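Local coordinates for protein vibralactone Cyclase (Boreostereum vibrans, PDB 6KD0) that probably catalyses the cyclization that forms the fused bicyclic beta-lactone of vibralactone, using an alpha/beta hydrolase fold, at residues C122-V127 with E329-M334; V206-T211 with Q324-E329; K154-A157 with S162-A165. All coordinates share one frame; numbering follows the deposited sequence.

Contact 1. Residues C122-V127 with E329-M334; sequences CDKLQV and ETIEGM
Leu125, in the last turn of helix 115-125, pushes its two methyl branches against Ile331 and Met334, one turn apart on helix 321-338. The apolar part of the contact rests on these branches. CD1 of Leu125 meets CG2 of Ile331 at 3.5 Å, tighter than usual for two methyl carbons, and the two side chains run askew to each other. The other branch, CD2, reaches CB of Met334 at 3.7 Å, the side chains crossing at about a right angle. Ile331 can offer CG2 because that methyl lies anti to the backbone N, with CG1 beside the backbone N (chi1 -67°). Met334 touches Leu125 near its base, then carries its extended chain on to Leu98 and Trp100 of strand 97-101. CG of Lys124 lies 4.3 Å from Ile331 CG2, so the lysine contributes its aliphatic stem.

The polar bonds stay on their own sides. Gln126, which leaves the helix with positive phi, folds back so that NE2 gives a hydrogen bond of 2.9 Å to Asp123 O, nearly straight at 162°, with the oxygen almost in the amide plane. This ties down one carbonyl of the helix's last turn, while Asp123 itself makes a salt bridge with Arg63. On the facing helix, Met334 N bonds to Thr330 O at 3.0 Å.

With methyl and methylene groups doing all the touching, the contact here is apolar, so it probably depends on close fit and burial from water, with no charge pairing across it.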
loop_
_atom_site.group_PDB
_atom_site.type_symbol
_atom_site.label_atom_id
_atom_site.label_comp_id
_atom_site.label_asym_id
_atom_site.label_seq_id
_atom_site.Cartn_x
_atom_site.Cartn_y
_atom_site.Cartn_z
ATOM N N CYS A 122 -0.748 9.707 12.426
ATOM C CA CYS A 122 -1.172 9.315 13.765
ATOM C C CYS A 122 -1.612 10.532 14.566
ATOM O O CYS A 122 -2.597 10.460 15.307
ATOM C CB CYS A 122 -0.065 8.524 14.467
ATOM S SG CYS A 122 1.079 9.410 15.553
ATOM N N ASP A 123 -0.964 11.682 14.352
ATOM C CA ASP A 123 -1.398 12.895 15.042
ATOM C C ASP A 123 -2.652 13.469 14.395
ATOM O O ASP A 123 -3.579 13.895 15.097
ATOM C CB ASP A 123 -0.253 13.909 15.046
ATOM C CG ASP A 123 -0.659 15.274 15.565
ATOM O OD1 ASP A 123 -0.970 15.379 16.769
ATOM O OD2 ASP A 123 -0.639 16.236 14.764
ATOM N N LYS A 124 -2.721 13.443 13.060
ATOM C CA LYS A 124 -3.837 14.087 12.374
ATOM C C LYS A 124 -5.134 13.338 12.624
ATOM O O LYS A 124 -6.174 13.956 12.856
ATOM C CB LYS A 124 -3.551 14.189 10.879
ATOM C CG LYS A 124 -4.758 14.585 10.038
ATOM C CD LYS A 124 -4.535 15.903 9.325
ATOM C CE LYS A 124 -5.843 16.425 8.717
ATOM N NZ LYS A 124 -6.306 17.655 9.421
ATOM N N LEU A 125 -5.089 12.007 12.611
ATOM C CA LEU A 125 -6.294 11.193 12.696
ATOM C C LEU A 125 -6.595 10.724 14.107
ATOM O O LEU A 125 -7.699 10.205 14.355
ATOM C CB LEU A 125 -6.155 9.970 11.784
ATOM C CG LEU A 125 -6.703 10.119 10.372
ATOM C CD1 LEU A 125 -6.396 11.483 9.796
ATOM C CD2 LEU A 125 -6.166 9.016 9.484
ATOM N N GLN A 126 -5.640 10.878 15.017
ATOM C CA GLN A 126 -5.707 10.278 16.342
ATOM C C GLN A 126 -5.927 8.767 16.240
ATOM O O GLN A 126 -6.906 8.216 16.742
ATOM C CB GLN A 126 -6.793 10.960 17.179
ATOM C CG GLN A 126 -6.477 12.433 17.465
ATOM C CD GLN A 126 -5.267 12.600 18.370
ATOM O OE1 GLN A 126 -5.326 12.298 19.556
ATOM N NE2 GLN A 126 -4.155 13.049 17.802
ATOM N N VAL A 127 -4.989 8.097 15.562
ATOM C CA VAL A 127 -4.971 6.641 15.485
ATOM C C VAL A 127 -3.553 6.186 15.777
ATOM O O VAL A 127 -2.596 6.930 15.572
ATOM C CB VAL A 127 -5.427 6.098 14.110
ATOM C CG1 VAL A 127 -6.823 6.619 13.751
ATOM C CG2 VAL A 127 -4.413 6.466 13.036
ATOM N N GLU A 329 -5.702 13.176 0.032
ATOM C CA GLU A 329 -6.821 12.291 -0.272
ATOM C C GLU A 329 -6.609 10.889 0.297
ATOM O O GLU A 329 -7.588 10.213 0.644
ATOM C CB GLU A 329 -7.053 12.235 -1.776
ATOM C CG GLU A 329 -8.252 11.363 -2.161
ATOM C CD GLU A 329 -8.886 11.777 -3.477
ATOM O OE1 GLU A 329 -10.054 11.384 -3.723
ATOM O OE2 GLU A 329 -8.211 12.484 -4.266
ATOM N N THR A 330 -5.352 10.438 0.406
ATOM C CA THR A 330 -5.059 9.220 1.163
ATOM C C THR A 330 -5.585 9.347 2.584
ATOM O O THR A 330 -6.286 8.459 3.100
ATOM C CB THR A 330 -3.542 8.954 1.195
ATOM O OG1 THR A 330 -3.055 8.701 -0.130
ATOM C CG2 THR A 330 -3.223 7.747 2.093
ATOM N N ILE A 331 -5.247 10.459 3.233
ATOM C CA ILE A 331 -5.652 10.676 4.617
ATOM C C ILE A 331 -7.169 10.812 4.726
ATOM O O ILE A 331 -7.776 10.326 5.689
ATOM C CB ILE A 331 -4.911 11.895 5.196
ATOM C CG1 ILE A 331 -3.412 11.584 5.297
ATOM C CG2 ILE A 331 -5.489 12.269 6.544
ATOM C CD1 ILE A 331 -2.565 12.789 5.672
ATOM N N GLU A 332 -7.804 11.437 3.728
ATOM C CA GLU A 332 -9.266 11.552 3.701
ATOM C C GLU A 332 -9.932 10.191 3.530
ATOM O O GLU A 332 -10.993 9.935 4.111
ATOM C CB GLU A 332 -9.714 12.484 2.573
ATOM C CG GLU A 332 -9.700 13.970 2.897
ATOM C CD GLU A 332 -9.976 14.830 1.663
ATOM O OE1 GLU A 332 -9.732 16.061 1.726
ATOM O OE2 GLU A 332 -10.440 14.274 0.632
ATOM N N GLY A 333 -9.343 9.316 2.715
ATOM C CA GLY A 333 -9.879 7.967 2.587
ATOM C C GLY A 333 -9.745 7.180 3.877
ATOM O O GLY A 333 -10.660 6.457 4.285
ATOM N N MET A 334 -8.598 7.315 4.541
ATOM C CA MET A 334 -8.467 6.753 5.884
ATOM C C MET A 334 -9.556 7.278 6.813
ATOM O O MET A 334 -10.144 6.517 7.589
ATOM C CB MET A 334 -7.094 7.068 6.463
ATOM C CG MET A 334 -5.956 6.359 5.726
ATOM S SD MET A 334 -4.332 6.774 6.367
ATOM C CE MET A 334 -3.350 5.543 5.473
#

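Contact 2. Residues V206-T211 with Q324-E329; sequences VQYPPT and QKFQEE
Phe326 points its ring from helix 321-338 at the end of strand 203-207, where Gln207 and Tyr208 receive its outer carbons. Its CG lies anti to the backbone N (chi1 -168°), which sends CE1 and CZ to Gln207 and Tyr208. Gln207 comes to the rim: NE2 stands 3.5 Å from Phe326 CE1, near the ring plane, and the amide and ring planes are 54° apart. The amide is therefore an edge neighbour. Its polar atoms are engaged: OE1 accepts from Gln176 NE2, while Gln207 NE2 gives a weak bond to Thr330 OG1 and, at 3.3 Å, one to a water oxygen. That water donates to Gln327 OE1 at 2.7 Å, bridging strand and helix.

Tyr208 meets the same phenyl ring with its own edge, CE2 lying 3.7 Å from Phe326 CZ. One face of the tyrosine ring takes CB of its neighbour Gln207, 3.7 Å above the plane. Tyr208 also touches Ser177 and His311, which with Asp281 probably form a Ser-His-Asp triad. The arrangement thus belongs to the C-terminal ends of the strands of the central sheet in an alpha/beta hydrolase, beside a probable nucleophile elbow and catalytic triad.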
loop_
_atom_site.group_PDB
_atom_site.type_symbol
_atom_site.label_atom_id
_atom_site.label_comp_id
_atom_site.label_asym_id
_atom_site.label_seq_id
_atom_site.Cartn_x
_atom_site.Cartn_y
_atom_site.Cartn_z
ATOM N N VAL A 206 -5.865 0.957 -0.411
ATOM C CA VAL A 206 -4.686 0.563 -1.177
ATOM C C VAL A 206 -4.389 1.606 -2.243
ATOM O O VAL A 206 -5.282 2.297 -2.751
ATOM C CB VAL A 206 -4.815 -0.850 -1.808
ATOM C CG1 VAL A 206 -4.991 -1.905 -0.726
ATOM C CG2 VAL A 206 -5.958 -0.894 -2.789
ATOM N N GLN A 207 -3.111 1.721 -2.583
ATOM C CA GLN A 207 -2.670 2.627 -3.635
ATOM C C GLN A 207 -1.982 1.801 -4.708
ATOM O O GLN A 207 -0.976 1.143 -4.428
ATOM C CB GLN A 207 -1.719 3.697 -3.086
ATOM C CG GLN A 207 -2.226 4.425 -1.840
ATOM C CD GLN A 207 -1.133 5.210 -1.124
ATOM O OE1 GLN A 207 -0.007 4.733 -0.978
ATOM N NE2 GLN A 207 -1.465 6.414 -0.654
ATOM N N TYR A 208 -2.522 1.848 -5.931
ATOM C CA TYR A 208 -1.964 1.280 -7.160
ATOM C C TYR A 208 -1.246 -0.057 -6.953
ATOM O O TYR A 208 -0.075 -0.173 -7.316
ATOM C CB TYR A 208 -1.033 2.320 -7.832
ATOM C CG TYR A 208 -0.093 3.131 -6.930
ATOM C CD1 TYR A 208 1.107 2.603 -6.479
ATOM C CD2 TYR A 208 -0.398 4.446 -6.550
ATOM C CE1 TYR A 208 1.973 3.328 -5.670
ATOM C CE2 TYR A 208 0.463 5.179 -5.727
ATOM C CZ TYR A 208 1.647 4.617 -5.298
ATOM O OH TYR A 208 2.530 5.305 -4.479
ATOM N N PRO A 209 -1.907 -1.087 -6.411
ATOM C CA PRO A 209 -1.226 -2.398 -6.158
ATOM C C PRO A 209 -1.171 -3.268 -7.400
ATOM O O PRO A 209 -2.067 -3.197 -8.254
ATOM C CB PRO A 209 -2.129 -3.056 -5.098
ATOM C CG PRO A 209 -3.515 -2.535 -5.470
ATOM C CD PRO A 209 -3.272 -1.072 -5.839
ATOM N N PRO A 210 -0.165 -4.141 -7.519
ATOM C CA PRO A 210 -0.315 -5.300 -8.407
ATOM C C PRO A 210 -1.356 -6.228 -7.804
ATOM O O PRO A 210 -1.524 -6.286 -6.583
ATOM C CB PRO A 210 1.082 -5.943 -8.423
ATOM C CG PRO A 210 1.728 -5.490 -7.118
ATOM C CD PRO A 210 1.079 -4.188 -6.717
ATOM N N THR A 211 -2.120 -6.900 -8.671
ATOM C CA THR A 211 -3.173 -7.801 -8.208
ATOM C C THR A 211 -3.099 -9.190 -8.811
ATOM O O THR A 211 -3.755 -10.098 -8.283
ATOM C CB THR A 211 -4.563 -7.220 -8.502
ATOM O OG1 THR A 211 -4.751 -7.154 -9.922
ATOM C CG2 THR A 211 -4.692 -5.824 -7.904
ATOM N N GLN A 324 0.926 16.434 -3.081
ATOM C CA GLN A 324 0.374 16.757 -1.775
ATOM C C GLN A 324 -1.112 16.452 -1.741
ATOM O O GLN A 324 -1.632 15.971 -0.728
ATOM C CB GLN A 324 0.649 18.223 -1.441
ATOM C CG GLN A 324 2.087 18.435 -1.003
ATOM C CD GLN A 324 2.539 19.868 -1.164
ATOM O OE1 GLN A 324 3.322 20.199 -2.057
ATOM N NE2 GLN A 324 2.041 20.727 -0.306
ATOM N N LYS A 325 -1.808 16.682 -2.856
ATOM C CA LYS A 325 -3.237 16.382 -2.873
ATOM C C LYS A 325 -3.464 14.880 -2.783
ATOM O O LYS A 325 -4.390 14.422 -2.102
ATOM C CB LYS A 325 -3.885 16.963 -4.128
ATOM C CG LYS A 325 -5.398 16.873 -4.113
ATOM C CD LYS A 325 -6.027 17.665 -5.253
ATOM C CE LYS A 325 -7.530 17.387 -5.374
ATOM N NZ LYS A 325 -7.862 16.750 -6.688
ATOM N N PHE A 326 -2.619 14.104 -3.465
ATOM C CA PHE A 326 -2.674 12.648 -3.351
ATOM C C PHE A 326 -2.528 12.199 -1.895
ATOM O O PHE A 326 -3.282 11.343 -1.413
ATOM C CB PHE A 326 -1.586 12.022 -4.236
ATOM C CG PHE A 326 -1.729 10.518 -4.427
ATOM C CD1 PHE A 326 -1.323 9.628 -3.439
ATOM C CD2 PHE A 326 -2.260 10.006 -5.602
ATOM C CE1 PHE A 326 -1.459 8.234 -3.620
ATOM C CE2 PHE A 326 -2.393 8.628 -5.795
ATOM C CZ PHE A 326 -1.992 7.749 -4.804
ATOM N N GLN A 327 -1.567 12.769 -1.169
ATOM C CA GLN A 327 -1.428 12.364 0.234
ATOM C C GLN A 327 -2.620 12.828 1.069
ATOM O O GLN A 327 -3.098 12.089 1.947
ATOM C CB GLN A 327 -0.121 12.867 0.839
ATOM C CG GLN A 327 0.118 12.332 2.255
ATOM C CD GLN A 327 0.286 10.811 2.310
ATOM O OE1 GLN A 327 0.504 10.151 1.288
ATOM N NE2 GLN A 327 0.206 10.256 3.508
ATOM N N GLU A 328 -3.134 14.033 0.790
ATOM C CA GLU A 328 -4.308 14.532 1.505
ATOM C C GLU A 328 -5.519 13.640 1.268
ATOM O O GLU A 328 -6.288 13.367 2.194
ATOM C CB GLU A 328 -4.623 15.967 1.080
ATOM C CG GLU A 328 -3.621 17.006 1.569
ATOM C CD GLU A 328 -3.779 18.347 0.846
ATOM O OE1 GLU A 328 -4.816 18.535 0.167
ATOM O OE2 GLU A 328 -2.870 19.204 0.951
ATOM N N GLU A 329 -5.702 13.176 0.032
ATOM C CA GLU A 329 -6.821 12.291 -0.272
ATOM C C GLU A 329 -6.609 10.889 0.297
ATOM O O GLU A 329 -7.588 10.213 0.644
ATOM C CB GLU A 329 -7.053 12.235 -1.776
ATOM C CG GLU A 329 -8.252 11.363 -2.161
ATOM C CD GLU A 329 -8.886 11.777 -3.477
ATOM O OE1 GLU A 329 -10.054 11.384 -3.723
ATOM O OE2 GLU A 329 -8.211 12.484 -4.266
HETATM O O HOH W 1 1.143 7.504 0.978
#

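Contact 3. Residues K154-A157 with S162-A165; sequences KWAA and SFNA
Residues 154-157 form part of helix 144-158, and the chain then turns, bringing residues 162-165, which precede strand 171-176, alongside the helix they have just left. The closest CA atoms are those of Ala156 and Ala165, 8.7 Å apart, a spacing bridged by side chains. Asn164 turns the chain with positive phi, and its backbone bonds to Tyr95.

Phe163 spans most of the gap. Its CG sits between the backbone N and the carbonyl carbon (chi1 51°), which sends the ring toward the helix. CE2 approaches Trp155 CZ3 at 3.5 Å and Trp155 CH2 at 3.8 Å. The phenyl ring and the six-membered ring of the indole are almost parallel, 11° apart, but slid apart with hardly any overlap, their centroids 5.7 Å from each other, so the rings touch at CZ3, CH2 and CE2 and do not form a full offset stack.

In the alpha/beta hydrolase fold this is the link from a helix flanking the sheet to the next strand, and here it packs on the sheet: Phe163 rests on Thr82 and Ile84 of strand 76-85 and on Cys128 and Val130 of strand 128-132. Replacing Phe163 with an alanine would probably open a gap between helix and sheet and leave CZ3 and CH2 of Trp155 without this aromatic neighbour. At the far end of the phenyl, CZ comes 4.4 Å from Ala156 CB and 4.0 Å from Ala156 O. Trp155 also meets the ring of Tyr69 on strand 64-73, their planes inclined at about 55°.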
loop_
_atom_site.group_PDB
_atom_site.type_symbol
_atom_site.label_atom_id
_atom_site.label_comp_id
_atom_site.label_asym_id
_atom_site.label_seq_id
_atom_site.Cartn_x
_atom_site.Cartn_y
_atom_site.Cartn_z
ATOM N N LYS A 154 -1.751 -10.022 12.917
ATOM C CA LYS A 154 -2.225 -10.759 14.081
ATOM C C LYS A 154 -1.629 -10.191 15.357
ATOM O O LYS A 154 -2.339 -10.015 16.360
ATOM C CB LYS A 154 -1.883 -12.244 13.951
ATOM C CG LYS A 154 -2.733 -13.012 12.952
ATOM C CD LYS A 154 -2.339 -14.499 12.935
ATOM C CE LYS A 154 -2.797 -15.204 14.205
ATOM N NZ LYS A 154 -2.366 -16.639 14.253
ATOM N N TRP A 155 -0.331 -9.891 15.332
ATOM C CA TRP A 155 0.327 -9.333 16.505
ATOM C C TRP A 155 -0.312 -8.008 16.896
ATOM O O TRP A 155 -0.608 -7.777 18.073
ATOM C CB TRP A 155 1.822 -9.149 16.237
ATOM C CG TRP A 155 2.538 -8.590 17.417
ATOM C CD1 TRP A 155 3.106 -9.296 18.438
ATOM C CD2 TRP A 155 2.727 -7.202 17.733
ATOM N NE1 TRP A 155 3.646 -8.437 19.365
ATOM C CE2 TRP A 155 3.428 -7.145 18.955
ATOM C CE3 TRP A 155 2.376 -6.006 17.102
ATOM C CZ2 TRP A 155 3.789 -5.938 19.553
ATOM C CZ3 TRP A 155 2.737 -4.800 17.704
ATOM C CH2 TRP A 155 3.432 -4.778 18.911
ATOM N N ALA A 156 -0.536 -7.133 15.914
ATOM C CA ALA A 156 -1.087 -5.812 16.193
ATOM C C ALA A 156 -2.498 -5.911 16.749
ATOM O O ALA A 156 -2.858 -5.171 17.671
ATOM C CB ALA A 156 -1.071 -4.948 14.931
ATOM N N ALA A 157 -3.319 -6.816 16.192
ATOM C CA ALA A 157 -4.662 -7.026 16.726
ATOM C C ALA A 157 -4.605 -7.522 18.169
ATOM O O ALA A 157 -5.303 -7.003 19.046
ATOM C CB ALA A 157 -5.442 -8.008 15.843
ATOM N N SER A 162 -1.225 -2.760 24.360
ATOM C CA SER A 162 0.109 -2.430 24.839
ATOM C C SER A 162 0.693 -1.198 24.160
ATOM O O SER A 162 1.657 -0.637 24.680
ATOM C CB SER A 162 1.033 -3.639 24.675
ATOM O OG SER A 162 1.393 -3.805 23.327
ATOM N N PHE A 163 0.117 -0.721 23.047
ATOM C CA PHE A 163 0.531 0.581 22.529
ATOM C C PHE A 163 -0.671 1.513 22.350
ATOM O O PHE A 163 -0.701 2.352 21.436
ATOM C CB PHE A 163 1.357 0.433 21.243
ATOM C CG PHE A 163 0.723 -0.427 20.182
ATOM C CD1 PHE A 163 -0.080 0.134 19.211
ATOM C CD2 PHE A 163 0.968 -1.797 20.138
ATOM C CE1 PHE A 163 -0.665 -0.655 18.218
ATOM C CE2 PHE A 163 0.388 -2.590 19.162
ATOM C CZ PHE A 163 -0.434 -2.020 18.202
ATOM N N ASN A 164 -1.665 1.391 23.246
ATOM C CA ASN A 164 -2.788 2.329 23.367
ATOM C C ASN A 164 -3.754 2.258 22.185
ATOM O O ASN A 164 -4.446 3.235 21.887
ATOM C CB ASN A 164 -2.303 3.776 23.541
ATOM C CG ASN A 164 -1.748 4.046 24.916
ATOM O OD1 ASN A 164 -0.611 3.702 25.215
ATOM N ND2 ASN A 164 -2.556 4.680 25.765
ATOM N N ALA A 165 -3.822 1.114 21.509
ATOM C CA ALA A 165 -4.732 0.918 20.391
ATOM C C ALA A 165 -5.848 -0.040 20.785
ATOM O O ALA A 165 -5.678 -0.899 21.660
ATOM C CB ALA A 165 -3.994 0.375 19.161
#

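In the fold
Contacts 1 and 2 share helix 321-338 and a residue, Glu329; their centres lie about 13 Å apart, and they touch where Thr330 OG1 stands 2.8 Å from Gln207 NE2. The helix thus reaches helix 115-125 with one part and the end of strand 203-207 with another. Contact 3 lies apart, beside strands 64-73, 76-85 and 128-132, its centre about 18 Å from that of contact 1 and about 25 Å from that of contact 2. Along the chain contact 1 closes a long loop, inside which contact 3 and then contact 2 follow in series. The late helix packs on parts of the fold far apart in sequence, while contact 3 lies within one local helix-to-strand connection.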